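Local coordinates for protein alcohol dehydrogenase, zinc-containing (Thermotoga maritima, PDB 1VJ0) that probably acts as a zinc-dependent oxidoreductase of the medium-chain alcohol dehydrogenase type, binding two zinc ions through separate metal sites in each chain, at residues L354-A359 with V374-E379; I49-V54 with D169-A174; K25-L30 with M61-D66. One frame throughout, in Å; residues are numbered along the deposited sequence.

Interaction 1: L354-A359 with V374-E379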
loop_
_atom_site.group_PDB
_atom_site.type_symbol
_atom_site.label_atom_id
_atom_site.label_comp_id
_atom_site.label_asym_id
_atom_site.label_seq_id
_atom_site.Cartn_x
_atom_site.Cartn_y
_atom_site.Cartn_z
ATOM N N LEU A 354 -31.988 14.228 -25.644
ATOM C CA LEU A 354 -33.139 15.133 -25.699
ATOM C C LEU A 354 -32.685 16.564 -25.637
ATOM O O LEU A 354 -31.645 16.819 -25.082
ATOM C CB LEU A 354 -34.093 14.878 -24.536
ATOM C CG LEU A 354 -35.129 13.776 -24.759
ATOM C CD1 LEU A 354 -34.523 12.472 -25.158
ATOM C CD2 LEU A 354 -35.915 13.588 -23.480
ATOM N N PRO A 355 -33.481 17.480 -26.186
ATOM C CA PRO A 355 -33.275 18.914 -26.001
ATOM C C PRO A 355 -33.414 19.309 -24.546
ATOM O O PRO A 355 -34.248 18.745 -23.825
ATOM C CB PRO A 355 -34.407 19.566 -26.800
ATOM C CG PRO A 355 -35.036 18.550 -27.562
ATOM C CD PRO A 355 -34.671 17.198 -27.002
ATOM N N LEU A 356 -32.644 20.311 -24.118
ATOM C CA LEU A 356 -32.745 20.783 -22.700
ATOM C C LEU A 356 -34.176 21.060 -22.256
ATOM O O LEU A 356 -34.570 20.712 -21.143
ATOM C CB LEU A 356 -31.902 22.055 -22.489
ATOM C CG LEU A 356 -32.048 22.783 -21.165
ATOM C CD1 LEU A 356 -31.813 21.830 -19.985
ATOM C CD2 LEU A 356 -31.091 23.982 -21.190
ATOM N N LYS A 357 -34.955 21.701 -23.128
ATOM C CA LYS A 357 -36.338 22.036 -22.819
ATOM C C LYS A 357 -37.274 20.851 -22.575
ATOM O O LYS A 357 -38.375 21.051 -22.037
ATOM C CB LYS A 357 -36.923 22.969 -23.888
ATOM C CG LYS A 357 -36.310 24.394 -23.809
ATOM C CD LYS A 357 -36.773 25.252 -25.015
ATOM C CE LYS A 357 -36.162 26.675 -24.996
ATOM N NZ LYS A 357 -36.456 27.453 -26.303
ATOM N N GLU A 358 -36.823 19.644 -22.910
ATOM C CA GLU A 358 -37.512 18.392 -22.555
ATOM C C GLU A 358 -36.953 17.688 -21.296
ATOM O O GLU A 358 -37.129 16.491 -21.083
ATOM C CB GLU A 358 -37.498 17.482 -23.759
ATOM C CG GLU A 358 -38.342 18.075 -24.907
ATOM C CD GLU A 358 -38.637 17.102 -26.026
ATOM O OE1 GLU A 358 -37.994 16.040 -26.109
ATOM O OE2 GLU A 358 -39.535 17.379 -26.850
ATOM N N ALA A 359 -36.306 18.465 -20.439
ATOM C CA ALA A 359 -35.753 17.915 -19.208
ATOM C C ALA A 359 -36.801 17.120 -18.382
ATOM O O ALA A 359 -36.460 16.125 -17.716
ATOM C CB ALA A 359 -35.022 19.029 -18.358
ATOM N N VAL A 374 -29.801 9.253 -20.359
ATOM C CA VAL A 374 -30.184 10.379 -21.209
ATOM C C VAL A 374 -29.161 11.489 -21.102
ATOM O O VAL A 374 -28.732 11.843 -20.001
ATOM C CB VAL A 374 -31.514 11.005 -20.784
ATOM C CG1 VAL A 374 -31.915 12.145 -21.784
ATOM C CG2 VAL A 374 -32.614 9.939 -20.685
ATOM N N ILE A 375 -28.834 12.051 -22.251
ATOM C CA ILE A 375 -28.086 13.287 -22.378
ATOM C C ILE A 375 -28.976 14.437 -22.880
ATOM O O ILE A 375 -29.764 14.286 -23.818
ATOM C CB ILE A 375 -26.914 13.066 -23.365
ATOM C CG1 ILE A 375 -26.029 11.919 -22.871
ATOM C CG2 ILE A 375 -26.082 14.353 -23.544
ATOM C CD1 ILE A 375 -25.293 12.152 -21.572
ATOM N N LEU A 376 -28.849 15.604 -22.247
ATOM C CA LEU A 376 -29.590 16.793 -22.677
ATOM C C LEU A 376 -28.648 17.699 -23.432
ATOM O O LEU A 376 -27.462 17.831 -23.095
ATOM C CB LEU A 376 -30.174 17.566 -21.485
ATOM C CG LEU A 376 -31.252 16.845 -20.663
ATOM C CD1 LEU A 376 -31.565 17.570 -19.376
ATOM C CD2 LEU A 376 -32.515 16.652 -21.514
ATOM N N TYR A 377 -29.181 18.350 -24.447
ATOM C CA TYR A 377 -28.406 19.338 -25.143
ATOM C C TYR A 377 -29.191 20.652 -25.259
ATOM O O TYR A 377 -30.374 20.668 -25.646
ATOM C CB TYR A 377 -27.952 18.817 -26.503
ATOM C CG TYR A 377 -29.046 18.418 -27.391
ATOM C CD1 TYR A 377 -29.707 19.357 -28.183
ATOM C CD2 TYR A 377 -29.441 17.083 -27.475
ATOM C CE1 TYR A 377 -30.745 18.976 -29.029
ATOM C CE2 TYR A 377 -30.465 16.705 -28.308
ATOM C CZ TYR A 377 -31.106 17.637 -29.082
ATOM O OH TYR A 377 -32.116 17.207 -29.907
ATOM N N PRO A 378 -28.539 21.750 -24.895
ATOM C CA PRO A 378 -29.111 23.052 -25.144
ATOM C C PRO A 378 -29.227 23.324 -26.654
ATOM O O PRO A 378 -28.523 22.707 -27.457
ATOM C CB PRO A 378 -28.121 24.003 -24.477
ATOM C CG PRO A 378 -27.280 23.119 -23.555
ATOM C CD PRO A 378 -27.220 21.841 -24.229
ATOM N N GLU A 379 -30.124 24.247 -26.961
ATOM C CA GLU A 379 -30.422 24.822 -28.275
ATOM C C GLU A 379 -31.478 23.962 -28.935
ATOM O O GLU A 379 -32.625 24.428 -28.981
ATOM C CB GLU A 379 -29.179 25.136 -29.126
ATOM C CG GLU A 379 -28.260 26.079 -28.342
ATOM C CD GLU A 379 -27.379 27.020 -29.171
ATOM O OE1 GLU A 379 -27.868 28.090 -29.660
ATOM O OE2 GLU A 379 -26.157 26.715 -29.277
HETATM O O HOH W 1 -33.435 26.789 -27.652
#
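Two short strands run parallel through 354-355 and 374-377, joined by three backbone hydrogen bonds: L354 N to I375 O, Y377 N to L354 O (3.0 Å) and L356 N to Y377 O (2.8 Å). The first lies nearly along the C=O axis (168°), whereas L356 N approaches Y377 O from 52° above the carbonyl plane, as the chain leaves the strand for a 3-10 turn. Y377 takes the crowded first torsion, with CG between the backbone N and the carbonyl carbon (chi1 58°). That folds its ring back over the opposing backbone, and P355 CA sits over one face of the Y377 ring, 4.0 Å from its centroid, in a CH-pi contact. On the sheet face shared by L354 and L376, L376 CD2 packs 3.8 Å from L354 CB, while its other branch, CD1, meets A359 CB at 3.9 Å. L356, with CG anti to its backbone N, reaches L376 CD1 through its own CD1. The pair forms the two strands of a right-handed beta-alpha-beta crossover through helix 359-368, whose A362 covers V374 and L376; on its other edge, strand 374-377 pairs antiparallel with strand 45-54.

Interaction 2: I49-V54 with D169-A174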
loop_
_atom_site.group_PDB
_atom_site.type_symbol
_atom_site.label_atom_id
_atom_site.label_comp_id
_atom_site.label_asym_id
_atom_site.label_seq_id
_atom_site.Cartn_x
_atom_site.Cartn_y
_atom_site.Cartn_z
ATOM N N ILE A 49 -22.785 25.105 -21.924
ATOM C CA ILE A 49 -23.032 23.653 -21.809
ATOM C C ILE A 49 -23.251 23.050 -23.193
ATOM O O ILE A 49 -24.070 23.555 -23.947
ATOM C CB ILE A 49 -24.232 23.345 -20.877
ATOM C CG1 ILE A 49 -23.952 23.762 -19.416
ATOM C CG2 ILE A 49 -24.666 21.889 -20.949
ATOM C CD1 ILE A 49 -22.916 22.884 -18.705
ATOM N N LEU A 50 -22.509 21.977 -23.511
ATOM C CA LEU A 50 -22.734 21.206 -24.723
ATOM C C LEU A 50 -23.367 19.843 -24.465
ATOM O O LEU A 50 -24.114 19.352 -25.308
ATOM C CB LEU A 50 -21.450 21.079 -25.567
ATOM C CG LEU A 50 -20.773 22.373 -25.977
ATOM C CD1 LEU A 50 -19.309 22.170 -26.400
ATOM C CD2 LEU A 50 -21.618 23.049 -27.052
ATOM N N SER A 51 -23.067 19.234 -23.339
ATOM C CA SER A 51 -23.679 17.969 -22.920
ATOM C C SER A 51 -23.987 18.021 -21.437
ATOM O O SER A 51 -23.113 18.415 -20.650
ATOM C CB SER A 51 -22.694 16.807 -23.115
ATOM O OG SER A 51 -22.129 16.765 -24.395
ATOM N N ALA A 52 -25.206 17.609 -21.052
ATOM C CA ALA A 52 -25.600 17.443 -19.669
ATOM C C ALA A 52 -26.191 16.078 -19.429
ATOM O O ALA A 52 -27.257 15.738 -19.984
ATOM C CB ALA A 52 -26.606 18.508 -19.246
ATOM N N GLY A 53 -25.547 15.271 -18.595
ATOM C CA GLY A 53 -26.100 13.972 -18.268
ATOM C C GLY A 53 -27.262 14.077 -17.314
ATOM O O GLY A 53 -27.238 14.877 -16.379
ATOM N N VAL A 54 -28.276 13.270 -17.543
ATOM C CA VAL A 54 -29.365 13.086 -16.593
ATOM C C VAL A 54 -29.067 11.816 -15.789
ATOM O O VAL A 54 -29.020 10.713 -16.344
ATOM C CB VAL A 54 -30.721 13.029 -17.304
ATOM C CG1 VAL A 54 -31.857 12.889 -16.318
ATOM C CG2 VAL A 54 -30.918 14.296 -18.106
ATOM N N ASP A 169 -15.411 12.464 -27.029
ATOM C CA ASP A 169 -16.851 12.333 -27.059
ATOM C C ASP A 169 -17.424 12.989 -25.785
ATOM O O ASP A 169 -17.409 12.421 -24.709
ATOM C CB ASP A 169 -17.241 10.858 -27.215
ATOM C CG ASP A 169 -18.722 10.662 -27.465
ATOM O OD1 ASP A 169 -19.558 11.363 -26.880
ATOM O OD2 ASP A 169 -19.151 9.781 -28.204
ATOM N N LEU A 170 -17.938 14.213 -25.921
ATOM C CA LEU A 170 -18.346 14.990 -24.752
ATOM C C LEU A 170 -19.565 14.439 -24.064
ATOM O O LEU A 170 -19.709 14.567 -22.856
ATOM C CB LEU A 170 -18.617 16.431 -25.149
ATOM C CG LEU A 170 -17.464 17.203 -25.765
ATOM C CD1 LEU A 170 -17.864 18.685 -25.772
ATOM C CD2 LEU A 170 -16.202 16.988 -25.008
ATOM N N ASP A 171 -20.441 13.820 -24.833
ATOM C CA ASP A 171 -21.574 13.106 -24.262
ATOM C C ASP A 171 -21.120 11.984 -23.354
ATOM O O ASP A 171 -21.648 11.844 -22.274
ATOM C CB ASP A 171 -22.423 12.533 -25.385
ATOM C CG ASP A 171 -23.326 13.573 -26.033
ATOM O OD1 ASP A 171 -23.424 14.722 -25.527
ATOM O OD2 ASP A 171 -23.981 13.298 -27.040
ATOM N N VAL A 172 -20.153 11.178 -23.806
ATOM C CA VAL A 172 -19.636 10.076 -22.986
ATOM C C VAL A 172 -18.914 10.647 -21.775
ATOM O O VAL A 172 -19.031 10.106 -20.670
ATOM C CB VAL A 172 -18.718 9.144 -23.791
ATOM C CG1 VAL A 172 -17.981 8.149 -22.875
ATOM C CG2 VAL A 172 -19.533 8.399 -24.838
ATOM N N LEU A 173 -18.127 11.706 -21.964
ATOM C CA LEU A 173 -17.432 12.309 -20.824
ATOM C C LEU A 173 -18.394 12.846 -19.762
ATOM O O LEU A 173 -18.185 12.636 -18.568
ATOM C CB LEU A 173 -16.489 13.437 -21.258
ATOM C CG LEU A 173 -15.265 12.919 -22.003
ATOM C CD1 LEU A 173 -14.446 14.099 -22.516
ATOM C CD2 LEU A 173 -14.440 12.007 -21.099
ATOM N N ALA A 174 -19.420 13.540 -20.181
ATOM C CA ALA A 174 -20.414 14.046 -19.211
ATOM C C ALA A 174 -20.980 12.922 -18.326
ATOM O O ALA A 174 -20.935 13.001 -17.063
ATOM C CB ALA A 174 -21.518 14.799 -19.914
HETATM O O HOH W 2 -25.004 16.856 -26.217
#
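S51 has OG anti to its carbonyl carbon (chi1 -51°), and D171 has CG in the equivalent place (chi1 -79°) with OD1 nearly eclipsing CA; together these settings bring the hydroxyl to the acid. S51 OG donates to D171 OD1 at 2.7 Å, on the anti lone pair, the one directed away from OD2. S51 OG also lies 3.6 Å from L170 CB, so the serine packs on the first turn of the helix rather than touching the carboxylate alone. Beside the polar pair, S51 CB meets A174 CB at 4.0 Å, one turn farther along helix 170-188. G53 continues this line with its backbone, its N lying 4.3 Å from A174 CB. At the other end, L50 and L170 cross obliquely and touch tip to tip, CD1 to CD1, at 3.8 Å. The strand and helix segments cross at -42° with an axis separation of 7.4 Å, and L50 and S51 both face A80 in a classic beta bulge. G53 is backbone-bonded to the zinc ligand E78, so this contact sits beside that metal site. D169 caps the helix, its OD1 accepting from V172 N. A water bridges the partners, donating to L50 O and to D171 OD1 (2.7 Å), so OD1 receives two bonds while OD2 forms a salt bridge with R353. With both oxygens engaged and the residue in the helix's first turn, D171 is probably held as the carboxylate; strand 45-54 is tied to the helix by a neutral hydroxyl, a bridging water and packing, while the aspartate's charge is paired with R353 of strand 352-355.

Interaction 3: K25-L30 with M61-D66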
loop_
_atom_site.group_PDB
_atom_site.type_symbol
_atom_site.label_atom_id
_atom_site.label_comp_id
_atom_site.label_asym_id
_atom_site.label_seq_id
_atom_site.Cartn_x
_atom_site.Cartn_y
_atom_site.Cartn_z
ATOM N N LYS A 25 -40.269 23.613 -6.961
ATOM C CA LYS A 25 -40.984 22.830 -5.920
ATOM C C LYS A 25 -40.828 21.340 -6.247
ATOM O O LYS A 25 -40.905 20.926 -7.419
ATOM C CB LYS A 25 -42.479 23.133 -5.931
ATOM C CG LYS A 25 -42.893 24.585 -5.907
ATOM C CD LYS A 25 -44.358 24.695 -5.527
ATOM C CE LYS A 25 -45.041 25.950 -6.155
ATOM N NZ LYS A 25 -46.544 25.928 -6.052
ATOM N N PHE A 26 -40.653 20.519 -5.229
ATOM C CA PHE A 26 -40.473 19.081 -5.481
ATOM C C PHE A 26 -41.738 18.502 -6.102
ATOM O O PHE A 26 -42.852 18.988 -5.863
ATOM C CB PHE A 26 -40.084 18.335 -4.205
ATOM C CG PHE A 26 -38.794 18.803 -3.605
ATOM C CD1 PHE A 26 -37.622 18.757 -4.324
ATOM C CD2 PHE A 26 -38.746 19.281 -2.297
ATOM C CE1 PHE A 26 -36.444 19.189 -3.771
ATOM C CE2 PHE A 26 -37.551 19.704 -1.733
ATOM C CZ PHE A 26 -36.398 19.647 -2.468
ATOM N N ASN A 27 -41.549 17.535 -6.979
ATOM C CA ASN A 27 -42.631 16.876 -7.706
ATOM C C ASN A 27 -43.458 17.744 -8.642
ATOM O O ASN A 27 -44.529 17.322 -9.073
ATOM C CB ASN A 27 -43.581 16.178 -6.719
ATOM C CG ASN A 27 -42.864 15.188 -5.845
ATOM O OD1 ASN A 27 -42.340 14.206 -6.333
ATOM N ND2 ASN A 27 -42.833 15.450 -4.534
ATOM N N GLN A 28 -43.007 18.950 -8.947
ATOM C CA GLN A 28 -43.693 19.786 -9.938
ATOM C C GLN A 28 -42.744 19.966 -11.123
ATOM O O GLN A 28 -41.509 20.097 -10.918
ATOM C CB GLN A 28 -44.011 21.172 -9.368
ATOM C CG GLN A 28 -45.095 21.208 -8.315
ATOM C CD GLN A 28 -46.440 20.676 -8.803
ATOM O OE1 GLN A 28 -47.114 19.986 -8.064
ATOM N NE2 GLN A 28 -46.808 20.973 -10.048
ATOM N N PRO A 29 -43.276 20.005 -12.345
ATOM C CA PRO A 29 -42.408 20.096 -13.512
ATOM C C PRO A 29 -41.294 21.173 -13.373
ATOM O O PRO A 29 -41.511 22.245 -12.783
ATOM C CB PRO A 29 -43.376 20.451 -14.634
ATOM C CG PRO A 29 -44.686 19.884 -14.208
ATOM C CD PRO A 29 -44.709 19.962 -12.714
ATOM N N LEU A 30 -40.122 20.874 -13.891
ATOM C CA LEU A 30 -39.084 21.903 -14.042
ATOM C C LEU A 30 -39.608 23.010 -14.954
ATOM O O LEU A 30 -40.283 22.742 -15.939
ATOM C CB LEU A 30 -37.848 21.314 -14.671
ATOM C CG LEU A 30 -37.203 20.123 -13.987
ATOM C CD1 LEU A 30 -35.917 19.763 -14.720
ATOM C CD2 LEU A 30 -36.891 20.450 -12.619
ATOM N N MET A 61 -33.862 13.697 -6.354
ATOM C CA MET A 61 -33.809 15.101 -5.997
ATOM C C MET A 61 -35.080 15.823 -6.447
ATOM O O MET A 61 -35.661 16.575 -5.678
ATOM C CB MET A 61 -32.559 15.750 -6.605
ATOM C CG MET A 61 -31.185 15.314 -6.001
ATOM S SD MET A 61 -29.870 16.051 -7.004
ATOM C CE MET A 61 -28.801 14.653 -7.331
ATOM N N PHE A 62 -35.540 15.565 -7.668
ATOM C CA PHE A 62 -36.803 16.139 -8.170
ATOM C C PHE A 62 -37.974 15.809 -7.239
ATOM O O PHE A 62 -38.898 16.613 -7.032
ATOM C CB PHE A 62 -37.096 15.606 -9.600
ATOM C CG PHE A 62 -38.437 16.006 -10.144
ATOM C CD1 PHE A 62 -38.596 17.213 -10.787
ATOM C CD2 PHE A 62 -39.543 15.152 -10.037
ATOM C CE1 PHE A 62 -39.809 17.582 -11.313
ATOM C CE2 PHE A 62 -40.764 15.520 -10.544
ATOM C CZ PHE A 62 -40.914 16.746 -11.167
ATOM N N ARG A 63 -37.935 14.603 -6.696
ATOM C CA ARG A 63 -39.024 14.085 -5.887
ATOM C C ARG A 63 -38.993 14.577 -4.440
ATOM O O ARG A 63 -39.932 14.344 -3.696
ATOM C CB ARG A 63 -39.003 12.557 -5.918
ATOM C CG ARG A 63 -39.359 11.984 -7.296
ATOM C CD ARG A 63 -40.653 11.288 -7.333
ATOM N NE ARG A 63 -41.172 11.055 -8.683
ATOM C CZ ARG A 63 -42.196 11.706 -9.249
ATOM N NH1 ARG A 63 -42.811 12.715 -8.621
ATOM N NH2 ARG A 63 -42.609 11.361 -10.478
ATOM N N GLY A 64 -37.936 15.279 -4.065
ATOM C CA GLY A 64 -37.770 15.780 -2.721
ATOM C C GLY A 64 -37.208 14.767 -1.730
ATOM O O GLY A 64 -37.497 14.843 -0.541
ATOM N N GLU A 65 -36.405 13.829 -2.197
ATOM C CA GLU A 65 -35.920 12.739 -1.352
ATOM C C GLU A 65 -34.483 12.979 -0.862
ATOM O O GLU A 65 -34.040 12.299 0.062
ATOM C CB GLU A 65 -36.032 11.399 -2.124
ATOM C CG GLU A 65 -37.471 10.932 -2.299
ATOM C CD GLU A 65 -37.719 9.810 -3.325
ATOM O OE1 GLU A 65 -36.830 9.449 -4.129
ATOM O OE2 GLU A 65 -38.866 9.285 -3.336
ATOM N N ASP A 66 -33.743 13.910 -1.469
ATOM C CA ASP A 66 -32.323 14.157 -1.110
ATOM C C ASP A 66 -32.299 15.340 -0.172
ATOM O O ASP A 66 -32.690 16.444 -0.576
ATOM C CB ASP A 66 -31.495 14.475 -2.362
ATOM C CG ASP A 66 -29.993 14.649 -2.073
ATOM O OD1 ASP A 66 -29.617 15.235 -1.025
ATOM O OD2 ASP A 66 -29.112 14.229 -2.873
#
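Three flat groups, the F26 ring, the F62 ring and the R63 guanidinium, are fitted around the end of helix 56-62, each turned differently. The F26 ring lies flat on G64, whose CA stands 3.5 Å from the F26 centroid and close to the ring normal, a CH-pi contact over the face. A beta carbon at G64 would run into F26 CG, and the positive phi would also jam it against the preceding carbonyl, so the bare backbone is what lets the ring settle this closely. F62, with CG anti to the backbone N (chi1 173°), swings its ring back toward residues 27-30: N27 N lies over one face, L30 CD2 comes to the edge 4.1 Å from F62 CD1, and Q28 O approaches F62 CE1 obliquely at 3.1 Å. N27 and R63 cross at about a right angle, yet their amide and guanidinium planes are only 22° apart. R63, its chain bent at chi2, thus donates from NH1 to a lone pair of N27 OD1 at 2.8 Å, with that oxygen almost in the guanidinium plane. The amide's other end, N27 ND2, makes a weak bond to R63 O (3.2 Å). N27 N donates almost straight to F62 O (2.8 Å, 166°), gripping a carbonyl of the last helical turn. R63 NE is held in turn by a salt bridge to E367. The arrangement is a Schellman motif centred on G64, docked against the type II beta turn from K25 to Q28, with N27 at positive phi.

All three contacts lie in the zinc-carrying, GroES-like catalytic domain, which in this family is built from both chain ends, yet their chemistry differs with depth. Interactions 1 and 2 share one sheet: strands 374-377 and 45-54 pair through L376 N to A52 O and V374 O to V54 N, and I375 CG2 packs on D171 OD1. Interaction 1 depends on backbone bonding and aliphatic packing; interaction 2 combines small apolar contacts with a buried serine bonded to an aspartate. Interaction 3, nearer the surface, joins two turns; like interaction 1 it has a CH-pi contact, but the N27 amide against the R63 guanidinium marks it. It meets interaction 1 through L30 on A359, but not interaction 2, although helix 56-62 follows strand 45-54.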